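Local structure of Lmo2445 protein (Listeria monocytogenes EGD-e, 5HZL) at residues Ile106-Ala111 with Val127-Asn132; Val148-Glu153 with Asp173-Asn178; Glu274-Ile279 with Asp293-Ile298. The protein is a secreted, calcium-binding, internalin-like leucine-rich-repeat protein of unknown function, its repeats followed by a C-terminal domain. One frame throughout, in Å; residues are numbered along the deposited sequence.

Contact 1 of 3, residues Ile106-Ala111 with Val127-Asn132; sequences IEANGA and VDLSQN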
ATOM      1  N   ILE A 106     -12.953   3.011   4.694  1.00 41.98           N
ATOM      2  CA  ILE A 106     -12.130   1.937   5.284  1.00 42.31           C
ATOM      3  C   ILE A 106     -10.959   2.570   6.047  1.00 41.70           C
ATOM      4  O   ILE A 106     -10.153   3.264   5.452  1.00 39.59           O
ATOM      5  CB  ILE A 106     -11.565   0.965   4.224  1.00 42.48           C
ATOM      6  CG1 ILE A 106     -12.701   0.166   3.600  1.00 43.50           C
ATOM      7  CG2 ILE A 106     -10.538   0.009   4.845  1.00 42.23           C
ATOM      8  CD1 ILE A 106     -12.270  -0.876   2.590  1.00 43.90           C
ATOM      9  N   GLU A 107     -10.892   2.324   7.353  1.00 42.38           N
ATOM     10  CA  GLU A 107      -9.822   2.814   8.212  1.00 44.14           C
ATOM     11  C   GLU A 107      -9.050   1.586   8.670  1.00 41.03           C
ATOM     12  O   GLU A 107      -9.444   0.909   9.621  1.00 39.34           O
ATOM     13  CB  GLU A 107     -10.394   3.630   9.366  1.00 49.58           C
ATOM     14  CG  GLU A 107     -10.926   4.985   8.912  1.00 54.97           C
ATOM     15  CD  GLU A 107     -11.617   5.780  10.013  1.00 62.60           C
ATOM     16  OE1 GLU A 107     -12.033   5.185  11.047  1.00 68.19           O
ATOM     17  OE2 GLU A 107     -11.774   7.014   9.827  1.00 68.02           O
ATOM     18  N   ALA A 108      -7.941   1.320   7.973  1.00 39.17           N
ATOM     19  CA  ALA A 108      -7.103   0.140   8.203  1.00 37.29           C
ATOM     20  C   ALA A 108      -5.614   0.403   8.383  1.00 35.21           C
ATOM     21  O   ALA A 108      -4.775  -0.327   7.856  1.00 35.36           O
ATOM     22  CB  ALA A 108      -7.325  -0.826   7.050  1.00 37.49           C
ATOM     23  N   ASN A 109      -5.290   1.437   9.143  1.00 33.89           N
ATOM     24  CA  ASN A 109      -3.901   1.783   9.436  1.00 32.96           C
ATOM     25  C   ASN A 109      -3.214   0.698  10.279  1.00 33.18           C
ATOM     26  O   ASN A 109      -3.825   0.160  11.199  1.00 32.92           O
ATOM     27  CB  ASN A 109      -3.848   3.088  10.257  1.00 32.54           C
ATOM     28  CG  ASN A 109      -2.442   3.445  10.699  1.00 32.27           C
ATOM     29  OD1 ASN A 109      -2.067   3.191  11.829  1.00 32.83           O
ATOM     30  ND2 ASN A 109      -1.639   3.956   9.790  1.00 32.83           N
ATOM     31  N   GLY A 110      -1.951   0.398   9.975  1.00 33.16           N
ATOM     32  CA  GLY A 110      -1.157  -0.577  10.739  1.00 33.86           C
ATOM     33  C   GLY A 110      -1.835  -1.883  11.074  1.00 34.59           C
ATOM     34  O   GLY A 110      -1.754  -2.366  12.197  1.00 35.71           O
ATOM     35  N   ALA A 111      -2.496  -2.453  10.074  1.00 34.63           N
ATOM     36  CA  ALA A 111      -3.224  -3.695  10.217  1.00 34.77           C
ATOM     37  C   ALA A 111      -2.496  -4.872   9.572  1.00 35.23           C
ATOM     38  O   ALA A 111      -3.080  -5.939   9.384  1.00 35.38           O
ATOM     39  CB  ALA A 111      -4.589  -3.519   9.590  1.00 34.54           C
ATOM     40  N   VAL A 127     -10.180   5.546   1.806  1.00 43.11           N
ATOM     41  CA  VAL A 127      -9.490   4.340   2.237  1.00 43.22           C
ATOM     42  C   VAL A 127      -8.146   4.734   2.872  1.00 41.91           C
ATOM     43  O   VAL A 127      -7.372   5.431   2.249  1.00 42.69           O
ATOM     44  CB  VAL A 127      -9.353   3.354   1.038  1.00 44.44           C
ATOM     45  CG1 VAL A 127      -8.518   3.932  -0.101  1.00 44.71           C
ATOM     46  CG2 VAL A 127      -8.757   2.032   1.468  1.00 44.84           C
ATOM     47  N   ASP A 128      -7.907   4.331   4.123  1.00 42.68           N
ATOM     48  CA  ASP A 128      -6.657   4.609   4.877  1.00 43.07           C
ATOM     49  C   ASP A 128      -5.912   3.277   5.061  1.00 42.28           C
ATOM     50  O   ASP A 128      -6.202   2.509   5.975  1.00 41.48           O
ATOM     51  CB  ASP A 128      -6.952   5.266   6.242  1.00 45.27           C
ATOM     52  CG  ASP A 128      -5.665   5.620   7.060  1.00 48.81           C
ATOM     53  OD1 ASP A 128      -4.529   5.518   6.534  1.00 50.21           O
ATOM     54  OD2 ASP A 128      -5.792   6.027   8.251  1.00 50.47           O
ATOM     55  N   LEU A 129      -4.957   3.019   4.168  1.00 42.04           N
ATOM     56  CA  LEU A 129      -4.152   1.797   4.173  1.00 41.57           C
ATOM     57  C   LEU A 129      -2.698   2.091   4.521  1.00 40.20           C
ATOM     58  O   LEU A 129      -1.793   1.330   4.190  1.00 40.19           O
ATOM     59  CB  LEU A 129      -4.256   1.126   2.802  1.00 42.59           C
ATOM     60  CG  LEU A 129      -5.631   0.565   2.457  1.00 43.75           C
ATOM     61  CD1 LEU A 129      -5.767   0.299   0.968  1.00 44.47           C
ATOM     62  CD2 LEU A 129      -5.911  -0.699   3.258  1.00 44.98           C
ATOM     63  N   SER A 130      -2.483   3.194   5.220  1.00 39.22           N
ATOM     64  CA  SER A 130      -1.151   3.580   5.620  1.00 38.27           C
ATOM     65  C   SER A 130      -0.573   2.621   6.672  1.00 37.80           C
ATOM     66  O   SER A 130      -1.297   2.087   7.497  1.00 37.37           O
ATOM     67  CB  SER A 130      -1.203   4.988   6.206  1.00 38.37           C
ATOM     68  OG  SER A 130      -2.056   5.032   7.343  1.00 37.98           O
ATOM     69  N   GLN A 131       0.737   2.409   6.608  1.00 37.33           N
ATOM     70  CA  GLN A 131       1.464   1.575   7.552  1.00 37.22           C
ATOM     71  C   GLN A 131       1.157   0.093   7.528  1.00 37.60           C
ATOM     72  O   GLN A 131       1.265  -0.613   8.539  1.00 36.69           O
ATOM     73  CB  GLN A 131       1.420   2.179   8.957  1.00 38.47           C
ATOM     74  CG  GLN A 131       2.140   3.524   9.008  1.00 38.80           C
ATOM     75  CD  GLN A 131       2.151   4.149  10.382  1.00 39.33           C
ATOM     76  OE1 GLN A 131       1.145   4.184  11.097  1.00 40.81           O
ATOM     77  NE2 GLN A 131       3.284   4.680  10.746  1.00 40.52           N
ATOM     78  N   ASN A 132       0.787  -0.372   6.343  1.00 37.47           N
ATOM     79  CA  ASN A 132       0.533  -1.780   6.108  1.00 37.44           C
ATOM     80  C   ASN A 132       1.825  -2.347   5.496  1.00 36.53           C
ATOM     81  O   ASN A 132       2.891  -1.762   5.693  1.00 34.26           O
ATOM     82  CB  ASN A 132      -0.747  -1.972   5.300  1.00 37.83           C
ATOM     83  CG  ASN A 132      -1.991  -1.787   6.152  1.00 38.61           C
ATOM     84  OD1 ASN A 132      -2.246  -2.573   7.065  1.00 38.32           O
ATOM     85  ND2 ASN A 132      -2.797  -0.784   5.828  1.00 39.49           N
TER
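Asn109 and Ser130 meet through a side-chain hydrogen bond, Asn109 ND2 to Ser130 OG at 2.7 Å, one of several polar links that tie 106-111 to 127-132. A chi1 of 175° sets Asn109 CG anti to the backbone N; from there the amide nitrogen serves two acceptors, Asn109 ND2 also donating to Gln131 OE1 over 3.1 Å. Both acceptors lie close to the plane of the Asn109 amide, while the Gln131 amide is turned 40° against it. Ser130 OG in turn donates to the syn side of Asp128 OD1, so that the hydroxyl links the amide to a carboxylate.

Asn132 reads the backbone with both ends of its side chain. Its ND2 donates to Ala108 O at 2.9 Å and to Leu129 O, the latter from above that carbonyl plane. Its OD1 accepts Ala111 N at 3.0 Å, from a donor above the amide carbonyl plane, and also Ile113 N. The amide is thereby gripped by four backbone groups, two donors and two acceptors.

Main-chain bonds supply the regular part. Asp128 N gives to Ile106 O, Ala108 N to Asp128 O at 2.9 Å, and past the strand ends Gly110 N to Ser130 O.

Apolar packing lies on the buried side: Ile106 CB stands 4.1 Å from Val127 CG2, and Ala108 CB meets Leu129 CD2 at 4.0 Å. Short parallel strands, aliphatic residues turned inward and an asparagine closing the turn of 129-132 are the hallmark of adjacent leucine-rich repeats, with Asn132 at the consensus asparagine position.

Contact 2 of 3, residues Val148-Glu153 with Asp173-Asn178; sequences VSINME and DSLILN. With CA (calcium ion), chain E; CA (calcium ion), chain F.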
ATOM      1  N   VAL A 148     -12.284   8.966  -3.572  1.00 45.49           N
ATOM      2  CA  VAL A 148     -11.920  10.380  -3.536  1.00 46.31           C
ATOM      3  C   VAL A 148     -10.543  10.552  -2.911  1.00 45.34           C
ATOM      4  O   VAL A 148      -9.772  11.391  -3.364  1.00 46.24           O
ATOM      5  CB  VAL A 148     -12.962  11.226  -2.767  1.00 46.43           C
ATOM      6  CG1 VAL A 148     -12.508  12.684  -2.628  1.00 46.15           C
ATOM      7  CG2 VAL A 148     -14.309  11.129  -3.471  1.00 47.49           C
ATOM      8  N   SER A 149     -10.239   9.773  -1.880  1.00 44.88           N
ATOM      9  CA  SER A 149      -8.937   9.876  -1.223  1.00 44.60           C
ATOM     10  C   SER A 149      -8.388   8.527  -0.778  1.00 43.42           C
ATOM     11  O   SER A 149      -9.083   7.737  -0.153  1.00 42.17           O
ATOM     12  CB  SER A 149      -9.003  10.815  -0.024  1.00 44.48           C
ATOM     13  OG  SER A 149      -9.873  10.306   0.941  1.00 44.45           O
ATOM     14  N   ILE A 150      -7.116   8.319  -1.114  1.00 44.28           N
ATOM     15  CA  ILE A 150      -6.339   7.125  -0.821  1.00 43.46           C
ATOM     16  C   ILE A 150      -5.092   7.489  -0.036  1.00 43.00           C
ATOM     17  O   ILE A 150      -4.317   8.354  -0.444  1.00 42.22           O
ATOM     18  CB  ILE A 150      -5.865   6.472  -2.130  1.00 44.62           C
ATOM     19  CG1 ILE A 150      -7.076   5.942  -2.914  1.00 46.11           C
ATOM     20  CG2 ILE A 150      -4.863   5.349  -1.859  1.00 44.00           C
ATOM     21  CD1 ILE A 150      -6.729   5.403  -4.286  1.00 47.33           C
ATOM     22  N   ASN A 151      -4.891   6.811   1.083  1.00 43.00           N
ATOM     23  CA  ASN A 151      -3.712   7.034   1.890  1.00 42.40           C
ATOM     24  C   ASN A 151      -2.960   5.713   2.004  1.00 41.40           C
ATOM     25  O   ASN A 151      -3.508   4.743   2.534  1.00 41.02           O
ATOM     26  CB  ASN A 151      -4.116   7.580   3.249  1.00 42.66           C
ATOM     27  CG  ASN A 151      -2.936   7.891   4.149  1.00 42.30           C
ATOM     28  OD1 ASN A 151      -1.778   7.735   3.796  1.00 42.41           O
ATOM     29  ND2 ASN A 151      -3.244   8.331   5.332  1.00 43.92           N
HETATM   30  N   MSE A 152      -1.727   5.689   1.479  1.00 40.66           N
HETATM   31  CA  MSE A 152      -0.849   4.512   1.535  1.00 41.29           C
HETATM   32  C   MSE A 152       0.531   4.960   1.974  1.00 39.87           C
HETATM   33  O   MSE A 152       1.563   4.483   1.493  1.00 39.33           O
HETATM   34  CB  MSE A 152      -0.876   3.735   0.221  1.00 43.74           C
HETATM   35  CG  MSE A 152      -2.047   2.762   0.212  1.00 46.54           C
HETATM   36 SE   MSE A 152      -2.046   1.632  -1.410  1.00 51.84          SE
HETATM   37  CE  MSE A 152      -2.045   3.038  -2.789  1.00 49.45           C
ATOM     38  N   GLU A 153       0.549   5.876   2.935  1.00 38.72           N
ATOM     39  CA  GLU A 153       1.799   6.375   3.473  1.00 38.40           C
ATOM     40  C   GLU A 153       2.498   5.296   4.254  1.00 37.04           C
ATOM     41  O   GLU A 153       1.875   4.626   5.064  1.00 36.16           O
ATOM     42  CB  GLU A 153       1.547   7.541   4.438  1.00 39.49           C
ATOM     43  CG  GLU A 153       2.807   8.149   5.067  1.00 40.64           C
ATOM     44  CD  GLU A 153       2.515   9.326   5.972  1.00 41.62           C
ATOM     45  OE1 GLU A 153       1.371   9.484   6.387  1.00 45.49           O
ATOM     46  OE2 GLU A 153       3.417  10.107   6.299  1.00 42.16           O
ATOM     47  N   ASP A 173      -9.087  12.828  -5.483  1.00 53.38           N
ATOM     48  CA  ASP A 173      -8.581  14.171  -5.211  1.00 54.67           C
ATOM     49  C   ASP A 173      -7.406  14.202  -4.235  1.00 52.93           C
ATOM     50  O   ASP A 173      -6.772  15.251  -4.079  1.00 53.78           O
ATOM     51  CB  ASP A 173      -9.716  15.022  -4.631  1.00 56.32           C
ATOM     52  CG  ASP A 173      -9.404  16.507  -4.647  1.00 58.68           C
ATOM     53  OD1 ASP A 173      -9.080  17.047  -5.739  1.00 62.97           O
ATOM     54  OD2 ASP A 173      -9.524  17.140  -3.581  1.00 57.84           O
ATOM     55  N   SER A 174      -7.131  13.084  -3.565  1.00 51.06           N
ATOM     56  CA  SER A 174      -6.016  13.015  -2.618  1.00 49.64           C
ATOM     57  C   SER A 174      -5.349  11.641  -2.695  1.00 46.50           C
ATOM     58  O   SER A 174      -6.013  10.622  -2.544  1.00 43.68           O
ATOM     59  CB  SER A 174      -6.494  13.310  -1.199  1.00 50.07           C
ATOM     60  OG  SER A 174      -5.400  13.344  -0.296  1.00 50.85           O
ATOM     61  N   LEU A 175      -4.038  11.629  -2.926  1.00 45.37           N
ATOM     62  CA  LEU A 175      -3.269  10.389  -3.045  1.00 44.78           C
ATOM     63  C   LEU A 175      -1.966  10.546  -2.268  1.00 43.57           C
ATOM     64  O   LEU A 175      -1.050  11.213  -2.732  1.00 44.30           O
ATOM     65  CB  LEU A 175      -2.999  10.090  -4.529  1.00 45.66           C
ATOM     66  CG  LEU A 175      -2.180   8.853  -4.890  1.00 44.65           C
ATOM     67  CD1 LEU A 175      -2.892   7.604  -4.409  1.00 44.57           C
ATOM     68  CD2 LEU A 175      -1.944   8.798  -6.389  1.00 45.04           C
ATOM     69  N   ILE A 176      -1.888   9.921  -1.095  1.00 42.99           N
ATOM     70  CA  ILE A 176      -0.713  10.016  -0.228  1.00 42.98           C
ATOM     71  C   ILE A 176       0.124   8.746  -0.383  1.00 41.95           C
ATOM     72  O   ILE A 176      -0.349   7.654  -0.059  1.00 41.19           O
ATOM     73  CB  ILE A 176      -1.120  10.179   1.260  1.00 43.43           C
ATOM     74  CG1 ILE A 176      -2.334  11.122   1.446  1.00 44.75           C
ATOM     75  CG2 ILE A 176       0.083  10.590   2.106  1.00 44.15           C
ATOM     76  CD1 ILE A 176      -2.174  12.534   0.938  1.00 45.32           C
ATOM     77  N   LEU A 177       1.360   8.897  -0.867  1.00 41.93           N
ATOM     78  CA  LEU A 177       2.274   7.766  -1.095  1.00 41.32           C
ATOM     79  C   LEU A 177       3.702   7.947  -0.568  1.00 39.95           C
ATOM     80  O   LEU A 177       4.596   7.206  -0.984  1.00 38.66           O
ATOM     81  CB  LEU A 177       2.360   7.499  -2.599  1.00 42.97           C
ATOM     82  CG  LEU A 177       1.111   7.023  -3.323  1.00 43.94           C
ATOM     83  CD1 LEU A 177       1.339   7.015  -4.823  1.00 45.89           C
ATOM     84  CD2 LEU A 177       0.738   5.639  -2.838  1.00 43.66           C
ATOM     85  N   ASN A 178       3.938   8.909   0.324  1.00 38.97           N
ATOM     86  CA  ASN A 178       5.296   9.073   0.852  1.00 38.44           C
ATOM     87  C   ASN A 178       5.752   7.881   1.692  1.00 38.08           C
ATOM     88  O   ASN A 178       4.939   7.074   2.109  1.00 38.33           O
ATOM     89  CB  ASN A 178       5.472  10.377   1.654  1.00 38.36           C
ATOM     90  CG  ASN A 178       4.456  10.541   2.775  1.00 38.43           C
ATOM     91  OD1 ASN A 178       3.253  10.498   2.539  1.00 40.29           O
ATOM     92  ND2 ASN A 178       4.930  10.795   3.986  1.00 37.80           N
TER
HETATM   93 CA    CA E 404       1.862  11.932   7.610  1.00 54.58          CA
HETATM   94 CA    CA F 405      -9.771  17.899  -8.093  1.00 64.08          CA
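Glu153 and Asn178 bring the main flat groups together, a carboxylate and an amide with planes 45° apart whose side chains run obliquely past each other. Asn178 ND2 comes from above the carboxylate plane and bonds OE2 at 2.8 Å, while a calcium ion takes both oxygens, 2.8 Å from Glu153 OE1 and 2.7 Å from Glu153 OE2. With CG anti to the backbone N (chi1 -180°) and the chain beyond it extended, Glu153 carries its carboxylate out to the ion; Asn178 OD1 lies against Glu153 CG. The amide of Asn151 is a further flat group. Its OD1 rests on Ile176 CB at 3.6 Å and accepts Glu153 N, an Asx turn at the end of the strand.

At the opposite end of the pair, Asp173 OD1 binds a second calcium, which the carbonyl of Gln194 also ligates. Here Val148 O receives two backbone donors, Asp173 N at 2.7 Å and Ser174 N.

Between the two ends the strands run parallel, 6° apart. Ile150 N donates to Ser174 O, Ile176 N to Ile150 O, and Met152 N to Ile176 O. The buried face is packed by side chains lying alongside each other: Leu175 CD1 reaches Ile150 CB at 3.9 Å, and the CE of Met152, a selenomethionine, meets Leu177 CD2 at 3.8 Å.

The chemistry is thus divided: hydrocarbon fills the inner face, and carboxylates at the two ends hold metal. Calcium on Glu153 probably offsets the negative charge there, while Asn178, bonded to the same OE2, acts as a second-shell partner for that ligand.

Contact 3 of 3, residues Glu274-Ile279 with Asp293-Ile298; sequences EHLLEI and DFPVTI
Phe294 lies across from Leu277 and Ile279. Phe294 CB sits 4.3 Å from Leu277 CB and near that residue's carbonyl oxygen. CG, set beside the backbone N (chi1 -53°), continues past the same oxygen, and Phe294 CD2 comes closer, 3.6 Å from Leu277 O. Farther out the surroundings turn apolar: Phe294 CE2 meets Ile279 CD1 at 3.5 Å, and CZ touches CD1 as well.

Leu277 CD1 meets Val296 CG2 at 3.9 Å, the two side chains crossing obliquely. Next along this face the His275 and Ile298 side chains cross at about a right angle, with CD2 of His275 nearest Ile298 CD1. Both His275 nitrogens are engaged, ND1 with Asp244 OD1 and NE2 with Gln271 O, which is consistent with a protonated ring.

On the other face, Thr297 OG1 donates to the syn side of Glu274 OE1 at 3.0 Å. Leu276 CD1 packs on Pro295 CG, while the carboxylates of Glu278 and Asp293 lie side by side, their planes 23° apart. No hydrogen bond joins these like charges, whose proximity may be eased by a long, weak ion pair of Glu278 OE2 with Lys243 NZ.

Backbone bonds join His275 with Val296 and Leu277 with Phe294, Val296 N reaching His275 O at 2.7 Å.

These strands form a beta hairpin in a domain consistent with the E-set type. Strand 273-281 lies between 290-298 and 240-244, and strand 290-298 has 203-212 parallel on its other side. Val220 of strand 219-221 covers Phe294 and Ile279, and the ring of Tyr207 meets that of Phe294.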
ATOM      1  N   GLU A 274      33.234  -6.785  -0.383  1.00 73.65           N
ATOM      2  CA  GLU A 274      31.848  -6.352  -0.257  1.00 71.34           C
ATOM      3  C   GLU A 274      31.725  -4.834  -0.356  1.00 69.00           C
ATOM      4  O   GLU A 274      32.527  -4.105   0.215  1.00 68.39           O
ATOM      5  CB  GLU A 274      31.280  -6.837   1.077  1.00 72.86           C
ATOM      6  CG  GLU A 274      31.335  -8.353   1.261  1.00 76.15           C
ATOM      7  CD  GLU A 274      30.496  -9.123   0.246  1.00 76.21           C
ATOM      8  OE1 GLU A 274      29.485  -8.579  -0.253  1.00 74.80           O
ATOM      9  OE2 GLU A 274      30.836 -10.292  -0.031  1.00 78.35           O
ATOM     10  N   HIS A 275      30.717  -4.371  -1.089  1.00 67.18           N
ATOM     11  CA  HIS A 275      30.468  -2.947  -1.273  1.00 66.93           C
ATOM     12  C   HIS A 275      28.963  -2.681  -1.350  1.00 64.56           C
ATOM     13  O   HIS A 275      28.237  -3.366  -2.073  1.00 64.65           O
ATOM     14  CB  HIS A 275      31.135  -2.431  -2.559  1.00 68.43           C
ATOM     15  CG  HIS A 275      32.634  -2.484  -2.545  1.00 73.49           C
ATOM     16  ND1 HIS A 275      33.413  -1.484  -1.996  1.00 76.42           N
ATOM     17  CD2 HIS A 275      33.500  -3.406  -3.031  1.00 76.83           C
ATOM     18  CE1 HIS A 275      34.691  -1.793  -2.132  1.00 78.50           C
ATOM     19  NE2 HIS A 275      34.771  -2.954  -2.758  1.00 80.13           N
ATOM     20  N   LEU A 276      28.503  -1.691  -0.595  1.00 61.93           N
ATOM     21  CA  LEU A 276      27.107  -1.294  -0.596  1.00 58.78           C
ATOM     22  C   LEU A 276      27.096   0.064  -1.298  1.00 57.57           C
ATOM     23  O   LEU A 276      27.603   1.055  -0.771  1.00 57.44           O
ATOM     24  CB  LEU A 276      26.569  -1.190   0.828  1.00 58.62           C
ATOM     25  CG  LEU A 276      25.103  -0.784   0.953  1.00 57.57           C
ATOM     26  CD1 LEU A 276      24.223  -1.817   0.254  1.00 57.41           C
ATOM     27  CD2 LEU A 276      24.712  -0.613   2.415  1.00 58.29           C
ATOM     28  N   LEU A 277      26.535   0.099  -2.497  1.00 56.54           N
ATOM     29  CA  LEU A 277      26.483   1.324  -3.279  1.00 56.19           C
ATOM     30  C   LEU A 277      25.157   2.012  -3.078  1.00 55.25           C
ATOM     31  O   LEU A 277      24.126   1.367  -2.996  1.00 54.96           O
ATOM     32  CB  LEU A 277      26.721   0.993  -4.740  1.00 56.05           C
ATOM     33  CG  LEU A 277      28.152   0.494  -4.967  1.00 57.79           C
ATOM     34  CD1 LEU A 277      28.276  -0.268  -6.269  1.00 59.75           C
ATOM     35  CD2 LEU A 277      29.138   1.644  -4.901  1.00 58.82           C
ATOM     36  N   GLU A 278      25.189   3.330  -3.005  1.00 56.17           N
ATOM     37  CA  GLU A 278      23.986   4.094  -2.785  1.00 55.45           C
ATOM     38  C   GLU A 278      23.900   5.321  -3.681  1.00 53.62           C
ATOM     39  O   GLU A 278      24.879   6.026  -3.868  1.00 53.54           O
ATOM     40  CB  GLU A 278      23.924   4.494  -1.309  1.00 58.26           C
ATOM     41  CG  GLU A 278      22.755   5.400  -0.928  1.00 60.50           C
ATOM     42  CD  GLU A 278      22.676   5.686   0.565  1.00 63.42           C
ATOM     43  OE1 GLU A 278      22.859   4.753   1.381  1.00 64.52           O
ATOM     44  OE2 GLU A 278      22.398   6.852   0.924  1.00 66.47           O
ATOM     45  N   ILE A 279      22.712   5.539  -4.234  1.00 51.15           N
ATOM     46  CA  ILE A 279      22.409   6.683  -5.067  1.00 51.34           C
ATOM     47  C   ILE A 279      21.465   7.489  -4.190  1.00 50.52           C
ATOM     48  O   ILE A 279      20.372   7.043  -3.899  1.00 47.84           O
ATOM     49  CB  ILE A 279      21.705   6.293  -6.375  1.00 51.27           C
ATOM     50  CG1 ILE A 279      22.598   5.361  -7.193  1.00 53.23           C
ATOM     51  CG2 ILE A 279      21.382   7.540  -7.188  1.00 51.80           C
ATOM     52  CD1 ILE A 279      21.965   4.838  -8.471  1.00 53.68           C
ATOM     53  N   ASP A 293      19.840   1.564  -2.483  1.00 48.35           N
ATOM     54  CA  ASP A 293      21.044   0.764  -2.193  1.00 50.11           C
ATOM     55  C   ASP A 293      21.202  -0.439  -3.115  1.00 49.54           C
ATOM     56  O   ASP A 293      20.228  -1.104  -3.481  1.00 50.45           O
ATOM     57  CB  ASP A 293      21.070   0.270  -0.740  1.00 52.42           C
ATOM     58  CG  ASP A 293      21.353   1.376   0.269  1.00 54.87           C
ATOM     59  OD1 ASP A 293      21.516   2.560  -0.114  1.00 54.24           O
ATOM     60  OD2 ASP A 293      21.423   1.035   1.471  1.00 58.75           O
ATOM     61  N   PHE A 294      22.453  -0.724  -3.458  1.00 49.07           N
ATOM     62  CA  PHE A 294      22.800  -1.817  -4.346  1.00 47.33           C
ATOM     63  C   PHE A 294      23.929  -2.607  -3.707  1.00 49.56           C
ATOM     64  O   PHE A 294      25.067  -2.169  -3.759  1.00 50.96           O
ATOM     65  CB  PHE A 294      23.231  -1.240  -5.697  1.00 45.30           C
ATOM     66  CG  PHE A 294      22.221  -0.301  -6.288  1.00 43.61           C
ATOM     67  CD1 PHE A 294      21.159  -0.783  -7.034  1.00 42.98           C
ATOM     68  CD2 PHE A 294      22.314   1.060  -6.076  1.00 43.61           C
ATOM     69  CE1 PHE A 294      20.214   0.076  -7.573  1.00 42.64           C
ATOM     70  CE2 PHE A 294      21.374   1.930  -6.614  1.00 43.38           C
ATOM     71  CZ  PHE A 294      20.321   1.442  -7.359  1.00 42.76           C
ATOM     72  N   PRO A 295      23.614  -3.745  -3.048  1.00 51.60           N
ATOM     73  CA  PRO A 295      24.688  -4.556  -2.454  1.00 53.91           C
ATOM     74  C   PRO A 295      25.486  -5.219  -3.578  1.00 55.44           C
ATOM     75  O   PRO A 295      24.903  -5.844  -4.466  1.00 54.40           O
ATOM     76  CB  PRO A 295      23.942  -5.601  -1.614  1.00 54.33           C
ATOM     77  CG  PRO A 295      22.541  -5.111  -1.507  1.00 53.37           C
ATOM     78  CD  PRO A 295      22.282  -4.286  -2.725  1.00 51.17           C
ATOM     79  N   VAL A 296      26.804  -5.065  -3.548  1.00 59.07           N
ATOM     80  CA  VAL A 296      27.658  -5.621  -4.587  1.00 61.22           C
ATOM     81  C   VAL A 296      28.895  -6.318  -4.039  1.00 63.96           C
ATOM     82  O   VAL A 296      29.493  -5.876  -3.059  1.00 66.50           O
ATOM     83  CB  VAL A 296      28.105  -4.507  -5.562  1.00 62.65           C
ATOM     84  CG1 VAL A 296      29.050  -5.052  -6.640  1.00 64.74           C
ATOM     85  CG2 VAL A 296      26.885  -3.866  -6.212  1.00 60.79           C
ATOM     86  N   THR A 297      29.253  -7.418  -4.698  1.00 64.45           N
ATOM     87  CA  THR A 297      30.432  -8.205  -4.370  1.00 66.87           C
ATOM     88  C   THR A 297      31.314  -8.116  -5.601  1.00 65.94           C
ATOM     89  O   THR A 297      30.899  -8.518  -6.687  1.00 64.48           O
ATOM     90  CB  THR A 297      30.079  -9.671  -4.083  1.00 67.11           C
ATOM     91  OG1 THR A 297      29.160  -9.719  -2.987  1.00 67.75           O
ATOM     92  CG2 THR A 297      31.332 -10.475  -3.742  1.00 68.93           C
ATOM     93  N   ILE A 298      32.511  -7.565  -5.427  1.00 67.00           N
ATOM     94  CA  ILE A 298      33.465  -7.412  -6.508  1.00 67.47           C
ATOM     95  C   ILE A 298      34.516  -8.518  -6.358  1.00 69.85           C
ATOM     96  O   ILE A 298      35.070  -8.690  -5.265  1.00 72.59           O
ATOM     97  CB  ILE A 298      34.122  -6.019  -6.454  1.00 69.21           C
ATOM     98  CG1 ILE A 298      33.055  -4.928  -6.516  1.00 67.32           C
ATOM     99  CG2 ILE A 298      35.082  -5.821  -7.617  1.00 71.03           C
ATOM    100  CD1 ILE A 298      33.601  -3.524  -6.397  1.00 69.75           C
TER

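Contacts 1 and 2 are consecutive pairs in one parallel sheet, their centres about 11 Å apart. Strands 126-128 and 149-151 are neighbours there, and probable hydrogen bonds join the contacts directly: Leu129 N to Asn151 O at 2.8 Å and Gln131 N to Glu153 O at 2.9 Å. The polar cluster of contact 1 therefore adjoins a calcium site of contact 2, the side chain of Ser130 lying about 8 Å from a bound ion. Contact 3 belongs to the separate mixed sheet of the C-terminal domain, away from the calcium sites. Its centre is about 33 Å from that of contact 1 and about 32 Å from that of contact 2, with nearest atoms about 19 and 16 Å apart.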